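Local atomic coordinates of N-acetylneuraminate epimerase (PDB entry 2UVK), a protein that catalyses the interconversion of the alpha and beta anomers of the sialic acid N-acetylneuraminate, speeding their equilibration. Residues B[69-74]-B[112-117]; B[129-134]-B[162-167]; B[170-175]-B[181-186]; B[203-208]-B[229-234]. All blocks are in the same frame, centred on the assembly; numbering follows the deposited sequence. Where two conformers were deposited one is given.

The chain builds a beta-propeller of four-stranded antiparallel blades, and the four contacts follow one another in series. None nests in or crosses another. Contact 1 closes a loop of 37 residues and ties the blade containing strand 67-71 to the first strand of the next blade, 112-117. Contact 2 closes around the helical excursion between strands 120-125 and 169-174. Contact 3 is the tight outer hairpin that completes this same blade. Contact 4 stays within the following blade, reaching across its third strand. Phe71 and Phe173 join contacts 1 and 3, while Val113 and Leu205 join contacts 1 and 4. Contacts 2 and 3 both touch the second subunit.

Contact 1. Residues B[69-74]-B[112-117]; sequences YVFGGI and HVTFVH
Phe71 and Thr114 lie on strands of two successive blades, with CA atoms 8.4 Å apart, so the backbones face each other without pairing as sheet neighbours. The one hydrogen bond across the contact runs from His112 NE2 to Phe71 O at 3.2 Å. It is bent, with an N-H...O angle of 135°. The carbonyl oxygen lies near the imidazole plane, at the ring edge, but the nitrogen sits well above the carbonyl plane. His112 CG stands between its backbone N and carbonyl carbon (chi1 58°), which swings the ring over to the other strand. Beside this bond, Thr114 CG2 comes against the Phe71 ring, 4.0 Å from CE2, and the two side chains cross at about a right angle. Thr114 turns its hydroxyl elsewhere, to Thr60. The Phe71 ring also meets that of Phe173 edge-to-face. Gly72 and Gly73 follow the strand as the double glycine familiar from kelch repeats. Both have positive phi, and the backbone angles of Gly73 suit glycine. Replacing His112 by a leucine would probably leave Phe71 O without this donor and the two segments without their one hydrogen bond. Phe71 is already backbone-bonded to Thr60 in its own blade, so the bent histidine bond is probably supplementary, and methyl-ring packing carries the rest.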
# COMPACT_ATOMS: atom_id res chain seq x y z
N TYR B 69 -13.21 7.80 17.29
CA TYR B 69 -12.00 7.71 16.44
C TYR B 69 -12.34 8.11 15.02
O TYR B 69 -13.34 7.68 14.50
CB TYR B 69 -11.44 6.28 16.46
CG TYR B 69 -10.99 5.89 17.84
CD1 TYR B 69 -9.70 6.11 18.26
CD2 TYR B 69 -11.89 5.37 18.76
CE1 TYR B 69 -9.29 5.83 19.59
CE2 TYR B 69 -11.49 5.05 20.07
CZ TYR B 69 -10.20 5.27 20.47
OH TYR B 69 -9.80 4.97 21.79
N VAL B 70 -11.47 8.92 14.41
CA VAL B 70 -11.62 9.35 13.00
C VAL B 70 -10.39 8.87 12.23
O VAL B 70 -9.26 9.05 12.68
CB VAL B 70 -11.78 10.88 12.87
CG1 VAL B 70 -11.81 11.31 11.40
CG2 VAL B 70 -13.07 11.34 13.58
N PHE B 71 -10.64 8.25 11.08
CA PHE B 71 -9.62 7.60 10.25
C PHE B 71 -9.52 8.27 8.87
O PHE B 71 -10.48 8.31 8.09
CB PHE B 71 -9.98 6.13 10.06
CG PHE B 71 -10.11 5.40 11.35
CD1 PHE B 71 -9.02 4.77 11.92
CD2 PHE B 71 -11.35 5.32 11.96
CE1 PHE B 71 -9.15 4.10 13.15
CE2 PHE B 71 -11.50 4.64 13.19
CZ PHE B 71 -10.40 4.03 13.75
N GLY B 72 -8.33 8.76 8.55
CA GLY B 72 -8.00 9.17 7.19
C GLY B 72 -8.82 10.27 6.59
O GLY B 72 -9.14 11.28 7.25
N GLY B 73 -9.15 10.09 5.31
CA GLY B 73 -9.83 11.07 4.48
C GLY B 73 -8.88 11.79 3.53
O GLY B 73 -7.68 11.56 3.52
N ILE B 74 -9.48 12.64 2.74
CA ILE B 74 -8.78 13.42 1.73
C ILE B 74 -8.73 14.89 2.18
O ILE B 74 -9.75 15.48 2.51
CB ILE B 74 -9.54 13.40 0.42
CG1 ILE B 74 -9.62 11.97 -0.16
CG2 ILE B 74 -8.84 14.31 -0.62
CD1 ILE B 74 -10.69 11.84 -1.22
N HIS B 112 -12.36 4.19 1.98
CA HIS B 112 -12.42 3.03 2.85
C HIS B 112 -13.76 3.00 3.59
O HIS B 112 -14.51 3.98 3.67
CB HIS B 112 -11.27 3.06 3.85
CG HIS B 112 -11.24 4.29 4.69
ND1 HIS B 112 -11.23 5.57 4.16
CD2 HIS B 112 -11.23 4.44 6.04
CE1 HIS B 112 -11.23 6.45 5.15
NE2 HIS B 112 -11.22 5.79 6.30
N VAL B 113 -14.03 1.83 4.17
CA VAL B 113 -15.10 1.71 5.15
C VAL B 113 -14.47 1.43 6.51
O VAL B 113 -13.30 1.07 6.61
CB VAL B 113 -16.09 0.57 4.78
CG1 VAL B 113 -16.82 0.91 3.48
CG2 VAL B 113 -15.39 -0.78 4.76
N THR B 114 -15.26 1.61 7.57
CA THR B 114 -14.83 1.20 8.90
C THR B 114 -16.02 0.67 9.68
O THR B 114 -17.13 1.21 9.60
CB THR B 114 -14.16 2.39 9.64
OG1 THR B 114 -13.04 2.82 8.87
CG2 THR B 114 -13.68 2.02 11.02
N PHE B 115 -15.79 -0.45 10.36
CA PHE B 115 -16.78 -1.03 11.27
C PHE B 115 -16.12 -1.49 12.56
O PHE B 115 -14.91 -1.71 12.61
CB PHE B 115 -17.56 -2.18 10.60
CG PHE B 115 -16.71 -3.36 10.18
CD1 PHE B 115 -16.66 -4.50 10.95
CD2 PHE B 115 -16.01 -3.35 8.98
CE1 PHE B 115 -15.91 -5.61 10.54
CE2 PHE B 115 -15.26 -4.45 8.58
CZ PHE B 115 -15.21 -5.57 9.38
N VAL B 116 -16.93 -1.64 13.61
CA VAL B 116 -16.42 -2.06 14.92
C VAL B 116 -16.80 -3.54 15.12
O VAL B 116 -17.96 -3.93 14.95
CB VAL B 116 -17.00 -1.18 16.07
CG1 VAL B 116 -16.49 -1.65 17.45
CG2 VAL B 116 -16.61 0.31 15.86
N HIS B 117 -15.79 -4.34 15.45
CA HIS B 117 -16.02 -5.76 15.79
C HIS B 117 -15.13 -6.14 16.97
O HIS B 117 -13.93 -5.90 16.99
CB HIS B 117 -15.77 -6.61 14.56
CG HIS B 117 -15.87 -8.08 14.80
ND1 HIS B 117 -17.07 -8.73 14.92
CD2 HIS B 117 -14.91 -9.02 14.93
CE1 HIS B 117 -16.85 -10.02 15.12
NE2 HIS B 117 -15.54 -10.22 15.14

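Contact 2. Residues B[129-134]-B[162-167]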
# COMPACT_ATOMS: atom_id res chain seq x y z
N GLN B 129 -2.77 5.31 -2.07
CA GLN B 129 -2.29 6.66 -1.73
C GLN B 129 -1.33 7.20 -2.78
O GLN B 129 -1.41 8.38 -3.11
CB GLN B 129 -1.67 6.67 -0.36
CG GLN B 129 -0.39 6.06 -0.21
CD GLN B 129 -0.05 5.80 1.26
OE1 GLN B 129 -0.60 6.46 2.19
NE2 GLN B 129 0.85 4.83 1.49
N ASN B 130 -0.41 6.38 -3.25
CA ASN B 130 0.58 6.88 -4.22
C ASN B 130 -0.06 7.28 -5.55
O ASN B 130 0.34 8.28 -6.16
CB ASN B 130 1.71 5.87 -4.44
CG ASN B 130 2.69 5.82 -3.29
OD1 ASN B 130 2.67 6.69 -2.43
ND2 ASN B 130 3.58 4.82 -3.26
N ILE B 131 -1.01 6.48 -6.05
CA ILE B 131 -1.67 6.80 -7.32
C ILE B 131 -2.52 8.06 -7.17
O ILE B 131 -2.46 8.98 -7.98
CB ILE B 131 -2.49 5.60 -7.84
CG1 ILE B 131 -1.53 4.47 -8.23
CG2 ILE B 131 -3.35 6.00 -9.02
CD1 ILE B 131 -2.22 3.18 -8.59
N PHE B 132 -3.32 8.12 -6.12
CA PHE B 132 -4.20 9.27 -5.88
C PHE B 132 -3.35 10.54 -5.64
O PHE B 132 -3.57 11.61 -6.27
CB PHE B 132 -5.08 8.98 -4.67
CG PHE B 132 -6.04 10.07 -4.33
CD1 PHE B 132 -7.34 10.00 -4.79
CD2 PHE B 132 -5.65 11.14 -3.53
CE1 PHE B 132 -8.22 11.00 -4.49
CE2 PHE B 132 -6.55 12.11 -3.21
CZ PHE B 132 -7.81 12.05 -3.68
N ASN B 133 -2.37 10.45 -4.75
CA ASN B 133 -1.56 11.65 -4.44
C ASN B 133 -0.76 12.07 -5.68
O ASN B 133 -0.56 13.28 -5.92
CB ASN B 133 -0.56 11.38 -3.34
CG ASN B 133 -1.21 11.16 -1.97
OD1 ASN B 133 -2.40 11.34 -1.80
ND2 ASN B 133 -0.40 10.76 -1.02
N GLY B 134 -0.25 11.10 -6.44
CA GLY B 134 0.55 11.43 -7.61
C GLY B 134 -0.27 12.15 -8.65
O GLY B 134 0.28 12.98 -9.40
N GLU B 162 -7.46 -3.42 -11.71
CA GLU B 162 -6.39 -3.91 -10.84
C GLU B 162 -5.20 -2.95 -10.73
O GLU B 162 -4.48 -2.99 -9.74
CB GLU B 162 -5.80 -5.26 -11.30
CG GLU B 162 -6.74 -6.33 -11.76
CD GLU B 162 -7.07 -6.16 -13.23
OE1 GLU B 162 -6.31 -6.62 -14.15
OE2 GLU B 162 -8.10 -5.55 -13.46
N ASP B 163 -4.97 -2.13 -11.76
CA ASP B 163 -3.80 -1.26 -11.80
C ASP B 163 -3.94 -0.08 -10.81
O ASP B 163 -2.97 0.69 -10.64
CB ASP B 163 -3.61 -0.67 -13.20
CG ASP B 163 -3.31 -1.73 -14.26
OD1 ASP B 163 -2.80 -2.80 -13.93
OD2 ASP B 163 -3.57 -1.44 -15.43
N TYR B 164 -5.13 0.10 -10.25
CA TYR B 164 -5.36 1.19 -9.28
C TYR B 164 -5.12 0.77 -7.84
O TYR B 164 -5.08 1.61 -6.96
CB TYR B 164 -6.76 1.76 -9.41
CG TYR B 164 -6.99 2.42 -10.75
CD1 TYR B 164 -6.69 3.77 -10.98
CD2 TYR B 164 -7.46 1.67 -11.83
CE1 TYR B 164 -6.89 4.36 -12.24
CE2 TYR B 164 -7.68 2.24 -13.05
CZ TYR B 164 -7.39 3.57 -13.26
OH TYR B 164 -7.60 4.10 -14.53
N PHE B 165 -4.93 -0.52 -7.61
CA PHE B 165 -4.54 -1.02 -6.31
C PHE B 165 -5.45 -0.49 -5.22
O PHE B 165 -4.99 -0.11 -4.13
CB PHE B 165 -3.08 -0.74 -6.05
CG PHE B 165 -2.17 -1.54 -6.93
CD1 PHE B 165 -1.69 -2.77 -6.53
CD2 PHE B 165 -1.78 -1.05 -8.16
CE1 PHE B 165 -0.86 -3.50 -7.35
CE2 PHE B 165 -0.96 -1.79 -8.99
CZ PHE B 165 -0.49 -3.00 -8.57
N PHE B 166 -6.75 -0.47 -5.46
CA PHE B 166 -7.70 -0.23 -4.36
C PHE B 166 -7.48 -1.30 -3.27
O PHE B 166 -7.12 -2.44 -3.57
CB PHE B 166 -9.15 -0.21 -4.83
CG PHE B 166 -9.56 1.01 -5.61
CD1 PHE B 166 -8.65 1.98 -6.01
CD2 PHE B 166 -10.88 1.18 -5.93
CE1 PHE B 166 -9.09 3.11 -6.68
CE2 PHE B 166 -11.32 2.30 -6.61
CZ PHE B 166 -10.41 3.27 -6.97
N ASN B 167 -7.68 -0.92 -2.01
CA ASN B 167 -7.21 -1.73 -0.89
C ASN B 167 -8.13 -2.90 -0.61
O ASN B 167 -9.27 -2.70 -0.16
CB ASN B 167 -7.11 -0.88 0.38
CG ASN B 167 -6.44 -1.62 1.51
OD1 ASN B 167 -5.87 -2.69 1.32
ND2 ASN B 167 -6.46 -1.01 2.72
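Ile131 projects from helix 129-142 into the turn formed by Asp163, Tyr164 and Phe165, the one side chain of its segment to touch them. Its CG1 branch leads, anti to the carbonyl carbon (chi1 -67°), and the chain then runs out extended to CD1. Ile131 CD1 ends against main-chain oxygens, 3.3 Å from Asp163 O and 3.6 Å from Tyr164 O. It also meets the Phe165 ring at the edge, near the ring plane, with Ile131 CD1 4.3 Å from Phe165 CD2. The shorter branch, CG2, lies more loosely beside the Tyr164 ring, 4.5 Å from CD1 of the tyrosine. The two aromatic rings therefore border different branches of one isoleucine. Phe165 has one face over Glu162 O, which stands 3.7 Å above the ring plane toward the rim. No hydrogen bond joins the two segments. The polar ends are engaged elsewhere: Tyr164 OH bonds to Tyr156 O and Lys211 NZ, and Asp163 OD1 accepts from Tyr182 N of the second subunit. This is the helical insertion of a kelch propeller blade, with the Tyr164 side chain about 9 Å from that of Glu209, the predicted proton acceptor. The contact sets the first turn of helix 129-142 against the 3-10 turn and loop that lead from helix 146-157 to strand 169-174, where both segments also meet the second subunit.

Contact 3. Residues B[170-175]-B[181-186]; sequences LLSFDP and SYAGES
Ser172 O is gripped by Ser181 N at 2.8 Å, with the donor in the carbonyl plane, and by a weaker bond from a water. That water also lies 2.7 Å from Ser181 OG, so it bridges the serine side chain to the facing strand. The return bond, Ser172 N to Ser181 O, makes Ser172 and Ser181 an antiparallel hydrogen-bonded pair. Leu171 and Tyr182 form the next pair, which is non-hydrogen-bonded. Beyond it the register slips by one residue: Ala183 and Gly184 both face Leu170, a classic beta bulge. Ala183 N donates to Leu170 O at 2.9 Å. Leu170 N reaches Gly184 O along a nearly straight bond of 170°, although the donor stands above the carbonyl plane. This hairpin supplies the last two strands of a four-stranded propeller blade, and strand 179-185 is its outer edge within the chain. On the face of Leu170, the side chain turns along the bulge, its CG anti to the backbone N (chi1 -175°), and CG packs on Ala183 CB at 4.0 Å. On the opposite face, with Leu171 and Tyr182, Tyr182 OH donates to Glu185 OE1 at 2.6 Å, and OE1 accepts with its anti lone pair. One face of the Tyr182 ring lies over Gly184 N, toward the rim. The other oxygen, Glu185 OE2, forms a salt bridge with Lys168 of the second subunit.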
# COMPACT_ATOMS: atom_id res chain seq x y z
N LEU B 170 -7.85 -6.28 4.85
CA LEU B 170 -8.64 -5.95 6.03
C LEU B 170 -7.67 -5.65 7.16
O LEU B 170 -6.81 -6.48 7.49
CB LEU B 170 -9.56 -7.12 6.41
CG LEU B 170 -10.55 -6.88 7.56
CD1 LEU B 170 -11.58 -5.88 7.20
CD2 LEU B 170 -11.21 -8.22 7.95
N LEU B 171 -7.79 -4.46 7.74
CA LEU B 171 -6.89 -3.97 8.78
C LEU B 171 -7.69 -3.85 10.07
O LEU B 171 -8.88 -3.54 10.03
CB LEU B 171 -6.36 -2.58 8.39
CG LEU B 171 -5.80 -2.38 6.96
CD1 LEU B 171 -5.41 -0.89 6.78
CD2 LEU B 171 -4.66 -3.31 6.67
N SER B 172 -7.04 -4.08 11.21
CA SER B 172 -7.71 -3.81 12.48
C SER B 172 -6.86 -2.88 13.34
O SER B 172 -5.64 -3.07 13.48
CB SER B 172 -8.06 -5.11 13.23
OG SER B 172 -6.92 -5.84 13.63
N PHE B 173 -7.52 -1.87 13.88
CA PHE B 173 -6.94 -0.89 14.79
C PHE B 173 -7.45 -1.20 16.19
O PHE B 173 -8.66 -1.25 16.40
CB PHE B 173 -7.36 0.52 14.36
CG PHE B 173 -7.10 1.58 15.40
CD1 PHE B 173 -5.86 2.18 15.50
CD2 PHE B 173 -8.12 2.00 16.26
CE1 PHE B 173 -5.62 3.18 16.45
CE2 PHE B 173 -7.86 2.99 17.18
CZ PHE B 173 -6.63 3.57 17.28
N ASP B 174 -6.53 -1.37 17.13
CA ASP B 174 -6.88 -1.66 18.54
C ASP B 174 -6.72 -0.38 19.35
O ASP B 174 -5.61 0.09 19.52
CB ASP B 174 -5.99 -2.78 19.08
CG ASP B 174 -6.38 -3.20 20.51
OD1 ASP B 174 -7.19 -2.50 21.13
OD2 ASP B 174 -5.87 -4.24 20.98
N PRO B 175 -7.83 0.20 19.86
CA PRO B 175 -7.71 1.47 20.59
C PRO B 175 -6.79 1.42 21.82
O PRO B 175 -6.23 2.44 22.20
CB PRO B 175 -9.15 1.77 21.00
CG PRO B 175 -10.01 0.95 20.14
CD PRO B 175 -9.22 -0.27 19.77
N SER B 181 -3.07 -3.94 12.72
CA SER B 181 -2.75 -5.34 12.44
C SER B 181 -3.37 -5.81 11.13
O SER B 181 -4.41 -5.32 10.71
CB SER B 181 -3.27 -6.23 13.58
OG SER B 181 -2.61 -5.94 14.80
N TYR B 182 -2.72 -6.80 10.53
CA TYR B 182 -3.32 -7.54 9.44
C TYR B 182 -4.48 -8.39 10.00
O TYR B 182 -4.28 -9.18 10.94
CB TYR B 182 -2.30 -8.45 8.81
CG TYR B 182 -2.86 -9.38 7.74
CD1 TYR B 182 -2.83 -9.02 6.40
CD2 TYR B 182 -3.42 -10.62 8.08
CE1 TYR B 182 -3.35 -9.86 5.42
CE2 TYR B 182 -3.94 -11.45 7.11
CZ TYR B 182 -3.90 -11.08 5.78
OH TYR B 182 -4.40 -11.93 4.79
N ALA B 183 -5.67 -8.23 9.43
CA ALA B 183 -6.87 -8.97 9.84
C ALA B 183 -7.42 -9.91 8.77
O ALA B 183 -8.28 -10.74 9.06
CB ALA B 183 -7.93 -8.00 10.30
N GLY B 184 -6.91 -9.81 7.55
CA GLY B 184 -7.39 -10.60 6.44
C GLY B 184 -7.30 -9.87 5.13
O GLY B 184 -6.68 -8.82 5.05
N GLU B 185 -7.93 -10.43 4.12
CA GLU B 185 -7.97 -9.82 2.80
C GLU B 185 -9.01 -10.45 1.93
O GLU B 185 -9.32 -11.65 2.05
CB GLU B 185 -6.62 -9.89 2.11
CG GLU B 185 -6.16 -11.25 1.76
CD GLU B 185 -4.72 -11.26 1.36
OE1 GLU B 185 -3.88 -11.28 2.28
OE2 GLU B 185 -4.42 -11.23 0.14
N SER B 186 -9.56 -9.65 1.05
CA SER B 186 -10.58 -10.13 0.13
C SER B 186 -9.98 -11.11 -0.84
O SER B 186 -8.90 -10.87 -1.40
CB SER B 186 -11.16 -8.99 -0.66
OG SER B 186 -12.15 -9.47 -1.53
O HOH W 1 -3.90 -4.01 16.13

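Contact 4. Residues B[203-208]-B[229-234]; sequences TWLING and LKWNKL
Trp204 and Leu234 make the closer of two apolar contacts. The methyl CD1 of Leu234 comes to the edge of the indole, near its plane, 3.6 Å from Trp204 CD1 and 3.7 Å from NE1. It thus sits at the five-membered ring. The Leu234 side chain leaves its backbone toward the 203-208 segment, with CG anti to the carbonyl carbon (chi1 -58°). The second apolar contact is looser: Leu205 CD1 lies 4.3 Å from CZ3 of Trp231, at the six-membered ring.

Polar interactions lead away from the pair of segments, and no hydrogen bond joins them. Trp204 NE1 donates to Glu221 OE2 on strand 219-223. That strand runs between 202-206 and 230-233 in this kelch blade, so the side chains meet across it. Trp204 also packs on strand 254-262 of the next blade, whereas Leu205 touches Val113 of the preceding one. The two apolar contacts therefore belong to opposite faces of the blade.

The chemistry is thus van der Waals packing of leucine methyls on indole rings, with the Trp204 N-H held by a neighbouring carboxylate, and this bond is likely to fix how the indole is turned toward Leu234.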
# COMPACT_ATOMS: atom_id res chain seq x y z
N THR B 203 -20.47 -8.83 8.61
CA THR B 203 -20.36 -7.49 8.01
C THR B 203 -20.57 -7.62 6.50
O THR B 203 -20.11 -8.57 5.87
CB THR B 203 -18.99 -6.93 8.29
OG1 THR B 203 -18.85 -6.75 9.71
CG2 THR B 203 -18.77 -5.58 7.54
N TRP B 204 -21.25 -6.63 5.93
CA TRP B 204 -21.55 -6.57 4.52
C TRP B 204 -20.92 -5.32 3.89
O TRP B 204 -20.96 -4.26 4.51
CB TRP B 204 -23.07 -6.54 4.32
CG TRP B 204 -23.75 -7.76 4.86
CD1 TRP B 204 -23.96 -8.92 4.19
CD2 TRP B 204 -24.32 -7.94 6.17
NE1 TRP B 204 -24.61 -9.81 5.00
CE2 TRP B 204 -24.84 -9.25 6.22
CE3 TRP B 204 -24.43 -7.14 7.31
CZ2 TRP B 204 -25.47 -9.76 7.36
CZ3 TRP B 204 -25.07 -7.65 8.44
CH2 TRP B 204 -25.57 -8.96 8.45
N LEU B 205 -20.34 -5.48 2.70
CA LEU B 205 -19.69 -4.41 1.89
C LEU B 205 -20.46 -4.32 0.59
O LEU B 205 -20.43 -5.25 -0.21
CB LEU B 205 -18.23 -4.75 1.62
CG LEU B 205 -17.34 -5.09 2.82
CD1 LEU B 205 -15.94 -5.49 2.34
CD2 LEU B 205 -17.26 -3.92 3.78
N ILE B 206 -21.18 -3.22 0.38
CA ILE B 206 -22.12 -3.09 -0.71
C ILE B 206 -21.66 -2.10 -1.78
O ILE B 206 -21.48 -0.90 -1.50
CB ILE B 206 -23.54 -2.71 -0.23
CG1 ILE B 206 -24.02 -3.65 0.92
CG2 ILE B 206 -24.51 -2.71 -1.38
CD1 ILE B 206 -25.25 -3.18 1.65
N ASN B 207 -21.49 -2.60 -2.99
CA ASN B 207 -21.12 -1.81 -4.15
C ASN B 207 -19.79 -1.04 -3.94
O ASN B 207 -18.88 -1.59 -3.32
CB ASN B 207 -22.27 -0.87 -4.56
CG ASN B 207 -23.47 -1.59 -5.17
OD1 ASN B 207 -23.73 -2.80 -4.93
ND2 ASN B 207 -24.21 -0.85 -5.94
N GLY B 208 -19.68 0.20 -4.43
CA GLY B 208 -18.40 0.92 -4.42
C GLY B 208 -17.75 1.02 -5.79
O GLY B 208 -18.11 0.28 -6.73
N LEU B 229 -11.94 -16.33 9.41
CA LEU B 229 -12.76 -15.39 8.65
C LEU B 229 -13.06 -15.98 7.28
O LEU B 229 -12.17 -16.52 6.62
CB LEU B 229 -12.05 -14.03 8.50
CG LEU B 229 -12.66 -13.00 7.54
CD1 LEU B 229 -14.03 -12.50 7.95
CD2 LEU B 229 -11.70 -11.81 7.41
N LYS B 230 -14.32 -15.89 6.89
CA LYS B 230 -14.77 -16.37 5.60
C LYS B 230 -15.42 -15.23 4.83
O LYS B 230 -16.20 -14.47 5.37
CB LYS B 230 -15.78 -17.51 5.82
CG LYS B 230 -16.38 -18.08 4.55
CD LYS B 230 -15.37 -18.93 3.82
CE LYS B 230 -15.93 -19.39 2.49
NZ LYS B 230 -14.89 -20.13 1.71
N TRP B 231 -15.07 -15.15 3.54
CA TRP B 231 -15.60 -14.14 2.62
C TRP B 231 -16.51 -14.80 1.59
O TRP B 231 -16.14 -15.84 1.01
CB TRP B 231 -14.45 -13.49 1.85
CG TRP B 231 -13.46 -12.77 2.67
CD1 TRP B 231 -12.53 -13.31 3.49
CD2 TRP B 231 -13.26 -11.35 2.73
NE1 TRP B 231 -11.76 -12.33 4.08
CE2 TRP B 231 -12.21 -11.11 3.64
CE3 TRP B 231 -13.88 -10.25 2.11
CZ2 TRP B 231 -11.73 -9.81 3.92
CZ3 TRP B 231 -13.40 -8.94 2.40
CH2 TRP B 231 -12.35 -8.75 3.32
N ASN B 232 -17.68 -14.19 1.36
CA ASN B 232 -18.68 -14.70 0.43
C ASN B 232 -19.15 -13.58 -0.49
O ASN B 232 -19.32 -12.43 -0.06
CB ASN B 232 -19.92 -15.20 1.20
CG ASN B 232 -19.62 -16.34 2.13
OD1 ASN B 232 -19.89 -16.27 3.35
ND2 ASN B 232 -19.07 -17.42 1.59
N LYS B 233 -19.34 -13.91 -1.75
CA LYS B 233 -20.06 -13.06 -2.68
C LYS B 233 -21.53 -13.34 -2.56
O LYS B 233 -21.97 -14.47 -2.84
CB LYS B 233 -19.65 -13.30 -4.12
CG LYS B 233 -18.36 -12.66 -4.53
CD LYS B 233 -18.06 -12.98 -5.98
CE LYS B 233 -16.90 -12.18 -6.51
NZ LYS B 233 -16.62 -12.56 -7.91
N LEU B 234 -22.30 -12.35 -2.16
CA LEU B 234 -23.73 -12.47 -2.08
C LEU B 234 -24.37 -12.05 -3.39
O LEU B 234 -23.69 -11.66 -4.34
CB LEU B 234 -24.31 -11.68 -0.90
CG LEU B 234 -23.83 -11.97 0.52
CD1 LEU B 234 -24.73 -11.25 1.54
CD2 LEU B 234 -23.79 -13.48 0.78